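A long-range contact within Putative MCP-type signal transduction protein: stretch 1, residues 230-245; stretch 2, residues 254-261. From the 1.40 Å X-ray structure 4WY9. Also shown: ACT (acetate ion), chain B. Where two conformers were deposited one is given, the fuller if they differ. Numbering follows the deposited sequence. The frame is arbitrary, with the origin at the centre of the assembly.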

# COMPACT_ATOMS: atom_id res chain seq x y z
N ASN A 230 -8.03 0.93 -13.62
CA ASN A 230 -9.24 0.41 -13.03
C ASN A 230 -9.76 -0.75 -13.84
O ASN A 230 -10.00 -0.64 -15.04
CB ASN A 230 -10.30 1.51 -12.91
CG ASN A 230 -11.36 1.18 -11.91
OD1 ASN A 230 -12.05 0.16 -12.04
ND2 ASN A 230 -11.40 1.92 -10.83
N LEU A 231 -9.92 -1.90 -13.18
CA LEU A 231 -10.34 -3.12 -13.87
C LEU A 231 -11.68 -2.91 -14.56
O LEU A 231 -11.93 -3.44 -15.65
CB LEU A 231 -10.40 -4.28 -12.87
CG LEU A 231 -10.84 -5.64 -13.44
CD1 LEU A 231 -9.97 -6.04 -14.60
CD2 LEU A 231 -10.76 -6.66 -12.33
N LYS A 232 -12.53 -2.08 -13.97
CA LYS A 232 -13.86 -1.84 -14.56
C LYS A 232 -13.77 -1.09 -15.89
O LYS A 232 -14.63 -1.25 -16.74
CB LYS A 232 -14.76 -1.10 -13.58
CG LYS A 232 -14.88 -1.82 -12.25
CD LYS A 232 -15.88 -1.18 -11.31
CE LYS A 232 -15.35 0.17 -10.81
NZ LYS A 232 -16.10 0.54 -9.55
N ASP A 233 -12.75 -0.26 -16.05
CA ASP A 233 -12.56 0.48 -17.29
C ASP A 233 -12.02 -0.37 -18.41
O ASP A 233 -12.34 -0.17 -19.59
CB ASP A 233 -11.61 1.66 -17.07
CG ASP A 233 -12.16 2.70 -16.15
OD1 ASP A 233 -13.39 2.87 -16.06
OD2 ASP A 233 -11.33 3.39 -15.50
N ILE A 234 -11.10 -1.29 -18.07
CA ILE A 234 -10.42 -2.07 -19.08
C ILE A 234 -11.13 -3.37 -19.41
O ILE A 234 -10.84 -3.99 -20.42
CB ILE A 234 -8.94 -2.30 -18.70
CG1 ILE A 234 -8.83 -3.10 -17.45
CG2 ILE A 234 -8.21 -0.94 -18.53
CD1 ILE A 234 -8.42 -4.49 -17.69
N ASN A 235 -12.09 -3.74 -18.57
CA ASN A 235 -12.86 -4.97 -18.79
C ASN A 235 -14.35 -4.71 -18.51
O ASN A 235 -14.90 -5.17 -17.53
CB ASN A 235 -12.34 -6.12 -17.92
CG ASN A 235 -13.00 -7.43 -18.28
OD1 ASN A 235 -13.32 -7.67 -19.45
ND2 ASN A 235 -13.20 -8.30 -17.28
N PRO A 236 -15.01 -3.96 -19.41
CA PRO A 236 -16.37 -3.50 -19.12
C PRO A 236 -17.48 -4.50 -19.45
O PRO A 236 -18.66 -4.21 -19.23
CB PRO A 236 -16.49 -2.25 -20.00
CG PRO A 236 -15.65 -2.61 -21.20
CD PRO A 236 -14.44 -3.30 -20.60
N ASN A 237 -17.14 -5.68 -19.94
CA ASN A 237 -18.17 -6.57 -20.43
C ASN A 237 -19.17 -6.98 -19.35
O ASN A 237 -18.84 -7.06 -18.17
CB ASN A 237 -17.56 -7.76 -21.12
CG ASN A 237 -17.20 -8.84 -20.18
OD1 ASN A 237 -18.02 -9.72 -19.90
ND2 ASN A 237 -15.97 -8.85 -19.72
N LYS A 238 -20.40 -7.26 -19.77
CA LYS A 238 -21.49 -7.56 -18.84
C LYS A 238 -21.17 -8.81 -18.00
O LYS A 238 -21.60 -8.90 -16.86
CB LYS A 238 -22.80 -7.78 -19.61
CG LYS A 238 -23.97 -8.09 -18.69
CD LYS A 238 -25.27 -8.28 -19.47
CE LYS A 238 -26.47 -8.40 -18.53
NZ LYS A 238 -27.69 -8.86 -19.24
N GLY A 239 -20.38 -9.72 -18.55
CA GLY A 239 -20.03 -10.95 -17.85
C GLY A 239 -19.01 -10.77 -16.73
O GLY A 239 -18.62 -11.73 -16.08
N ALA A 240 -18.57 -9.52 -16.50
CA ALA A 240 -17.62 -9.21 -15.44
C ALA A 240 -18.31 -8.47 -14.30
O ALA A 240 -17.74 -8.31 -13.20
CB ALA A 240 -16.49 -8.40 -15.98
N GLN A 241 -19.50 -7.96 -14.54
CA GLN A 241 -20.10 -7.00 -13.65
C GLN A 241 -20.51 -7.57 -12.29
O GLN A 241 -20.46 -6.86 -11.28
CB GLN A 241 -21.31 -6.35 -14.32
CG GLN A 241 -20.96 -5.58 -15.57
CD GLN A 241 -19.97 -4.47 -15.34
OE1 GLN A 241 -20.02 -3.79 -14.32
NE2 GLN A 241 -19.06 -4.29 -16.26
N GLU A 242 -20.92 -8.83 -12.24
CA GLU A 242 -21.29 -9.43 -10.97
C GLU A 242 -20.09 -9.43 -10.01
O GLU A 242 -20.23 -9.17 -8.80
CB GLU A 242 -21.80 -10.85 -11.15
CG GLU A 242 -22.36 -11.42 -9.88
CD GLU A 242 -22.93 -12.82 -10.05
OE1 GLU A 242 -22.74 -13.40 -11.16
OE2 GLU A 242 -23.52 -13.34 -9.07
N THR A 243 -18.94 -9.76 -10.55
CA THR A 243 -17.70 -9.79 -9.76
C THR A 243 -17.37 -8.38 -9.27
O THR A 243 -16.97 -8.20 -8.11
CB THR A 243 -16.56 -10.39 -10.58
OG1 THR A 243 -16.90 -11.74 -10.92
CG2 THR A 243 -15.27 -10.36 -9.84
N TYR A 244 -17.52 -7.38 -10.15
CA TYR A 244 -17.22 -6.01 -9.75
C TYR A 244 -18.13 -5.52 -8.63
O TYR A 244 -17.71 -4.73 -7.78
CB TYR A 244 -17.34 -5.06 -10.95
CG TYR A 244 -16.43 -5.35 -12.08
CD1 TYR A 244 -15.28 -6.13 -11.90
CD2 TYR A 244 -16.69 -4.88 -13.36
CE1 TYR A 244 -14.44 -6.39 -12.93
CE2 TYR A 244 -15.86 -5.14 -14.40
CZ TYR A 244 -14.74 -5.92 -14.20
OH TYR A 244 -13.91 -6.20 -15.23
N LYS A 245 -19.38 -5.96 -8.65
CA LYS A 245 -20.30 -5.58 -7.59
C LYS A 245 -19.82 -6.10 -6.24
O LYS A 245 -19.86 -5.39 -5.24
CB LYS A 245 -21.73 -6.09 -7.88
CG LYS A 245 -22.61 -5.10 -8.57
CD LYS A 245 -24.02 -5.13 -8.04
CE LYS A 245 -24.69 -6.47 -8.30
NZ LYS A 245 -26.16 -6.39 -8.05
N VAL A 254 -17.67 -16.47 -5.17
CA VAL A 254 -17.14 -17.05 -6.38
C VAL A 254 -18.15 -16.95 -7.50
O VAL A 254 -19.31 -17.36 -7.34
CB VAL A 254 -16.71 -18.54 -6.19
CG1 VAL A 254 -15.86 -18.95 -7.43
CG2 VAL A 254 -15.88 -18.71 -4.94
N PHE A 255 -17.71 -16.45 -8.63
CA PHE A 255 -18.56 -16.02 -9.70
C PHE A 255 -18.14 -16.56 -11.05
O PHE A 255 -16.96 -16.84 -11.27
CB PHE A 255 -18.58 -14.47 -9.77
CG PHE A 255 -18.90 -13.83 -8.48
CD1 PHE A 255 -20.19 -13.73 -8.04
CD2 PHE A 255 -17.88 -13.37 -7.65
CE1 PHE A 255 -20.50 -13.17 -6.82
CE2 PHE A 255 -18.17 -12.80 -6.42
CZ PHE A 255 -19.48 -12.69 -6.01
N ASN A 256 -19.08 -16.66 -11.97
CA ASN A 256 -18.75 -16.73 -13.38
C ASN A 256 -18.22 -15.37 -13.79
O ASN A 256 -18.79 -14.34 -13.42
CB ASN A 256 -19.98 -17.13 -14.20
CG ASN A 256 -20.31 -18.63 -14.10
OD1 ASN A 256 -19.94 -19.33 -13.15
ND2 ASN A 256 -21.06 -19.10 -15.03
N TYR A 257 -17.16 -15.35 -14.57
CA TYR A 257 -16.46 -14.11 -14.88
C TYR A 257 -15.78 -14.19 -16.23
O TYR A 257 -15.08 -15.12 -16.50
CB TYR A 257 -15.40 -13.87 -13.79
CG TYR A 257 -14.51 -12.65 -13.98
CD1 TYR A 257 -14.98 -11.38 -13.72
CD2 TYR A 257 -13.18 -12.80 -14.39
CE1 TYR A 257 -14.18 -10.28 -13.88
CE2 TYR A 257 -12.36 -11.68 -14.54
CZ TYR A 257 -12.88 -10.43 -14.31
OH TYR A 257 -12.09 -9.32 -14.48
N ILE A 258 -15.97 -13.17 -17.05
CA ILE A 258 -15.28 -13.07 -18.32
C ILE A 258 -14.14 -12.08 -18.17
O ILE A 258 -14.39 -10.89 -17.95
CB ILE A 258 -16.21 -12.66 -19.47
CG1 ILE A 258 -17.32 -13.70 -19.63
CG2 ILE A 258 -15.40 -12.50 -20.74
CD1 ILE A 258 -18.28 -13.37 -20.72
N ALA A 259 -12.92 -12.58 -18.25
CA ALA A 259 -11.73 -11.79 -17.95
C ALA A 259 -11.37 -10.83 -19.07
O ALA A 259 -11.91 -10.93 -20.16
CB ALA A 259 -10.56 -12.70 -17.66
N SER A 260 -10.46 -9.90 -18.78
CA SER A 260 -10.08 -8.88 -19.74
C SER A 260 -9.40 -9.48 -20.97
O SER A 260 -9.38 -8.85 -22.03
CB SER A 260 -9.14 -7.86 -19.08
OG SER A 260 -7.94 -8.47 -18.67
N ASP A 261 -8.78 -10.65 -20.82
CA ASP A 261 -8.16 -11.35 -21.97
C ASP A 261 -9.20 -12.18 -22.74
O ASP A 261 -8.81 -12.93 -23.64
CB ASP A 261 -7.01 -12.28 -21.50
CG ASP A 261 -7.40 -13.27 -20.40
OD1 ASP A 261 -8.58 -13.61 -20.29
OD2 ASP A 261 -6.45 -13.78 -19.65
C ACT B . -8.84 -9.57 -15.46
O ACT B . -7.86 -9.30 -16.22
OXT ACT B . -9.98 -9.66 -15.99
CH3 ACT B . -8.65 -9.72 -13.99
O HOH W 1 -18.77 -11.63 -13.01
O HOH W 2 -21.78 -16.00 -11.16
O HOH W 3 -21.54 -13.49 -13.80

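Two asparagine side chains from the first stretch converge on one backbone carbonyl of the second. Asn235 ND2 donates to Ile258 O at 2.9 Å, almost linearly (175° at the hydrogen), and Asn237 ND2 donates to the same Ile258 O at 3.1 Å, so one oxygen accepts two bonds at the last residue of the strand. The two amides are also tied to each other, Asn237 ND2 to Asn235 OD1 at 2.9 Å, which helps hold both in position. The backbone adds a bond in the other direction: Ile258 N donates to Gly239 O at 3.2 Å. Ile258 is thus gripped through both its amide and its carbonyl, and Gly239 O also receives a CA-H...O contact from Tyr257 CA at 3.4 Å.

Around the Tyr257 hydroxyl the polar network continues. Asn235 ND2 makes a weak bond to Tyr257 OH (3.2 Å), while Tyr257 OH itself donates to OXT of the acetate at 2.6 Å. Ser260 completes the acetate site, its N reaching ACT OXT at 2.8 Å and its OG donating to ACT O at 2.6 Å; the ion probably comes from the crystallisation liquor. Within the first stretch, Tyr244 OH donates to Asn235 O at 2.7 Å, linking helix 241-245 to the first residue beyond helix 231-234.

Water extends the contact toward the start of the strand. Water 1 accepts from Thr243 N (3.1 Å) and lies 2.7 Å from Asn256 O, bridging the early helix to the strand backbone. Water 2 donates to Glu242 OE1 (2.8 Å) and accepts from Asn256 N (2.9 Å), joining a carboxylate to a main-chain amide that does not meet it directly.

Helix 241-245 and strand 254-258 run obliquely, at 132° between their N-to-C directions, with axes 7.9 Å apart at closest approach. Tyr257 fills much of the space between the stretches: Ala240 CB packs 3.6 Å from Tyr257 CE1, Thr243 OG1 lies 3.4 Å from Tyr257 CD1, and Tyr244 CE1 approaches the edge of the Tyr257 ring, 4.0 Å from CE1. Phe255 points toward the helix and lays one ring face against the backbone at Thr243 CA and Glu242 O. Gly239 leaves room for Ile258: an ideal CB there would sit 2.6 Å from Ile258 CD1, a clash. At the far end, Ile234 CD1 rests 3.7 Å from Ser260 CB. Together the stretches bury 593 Å².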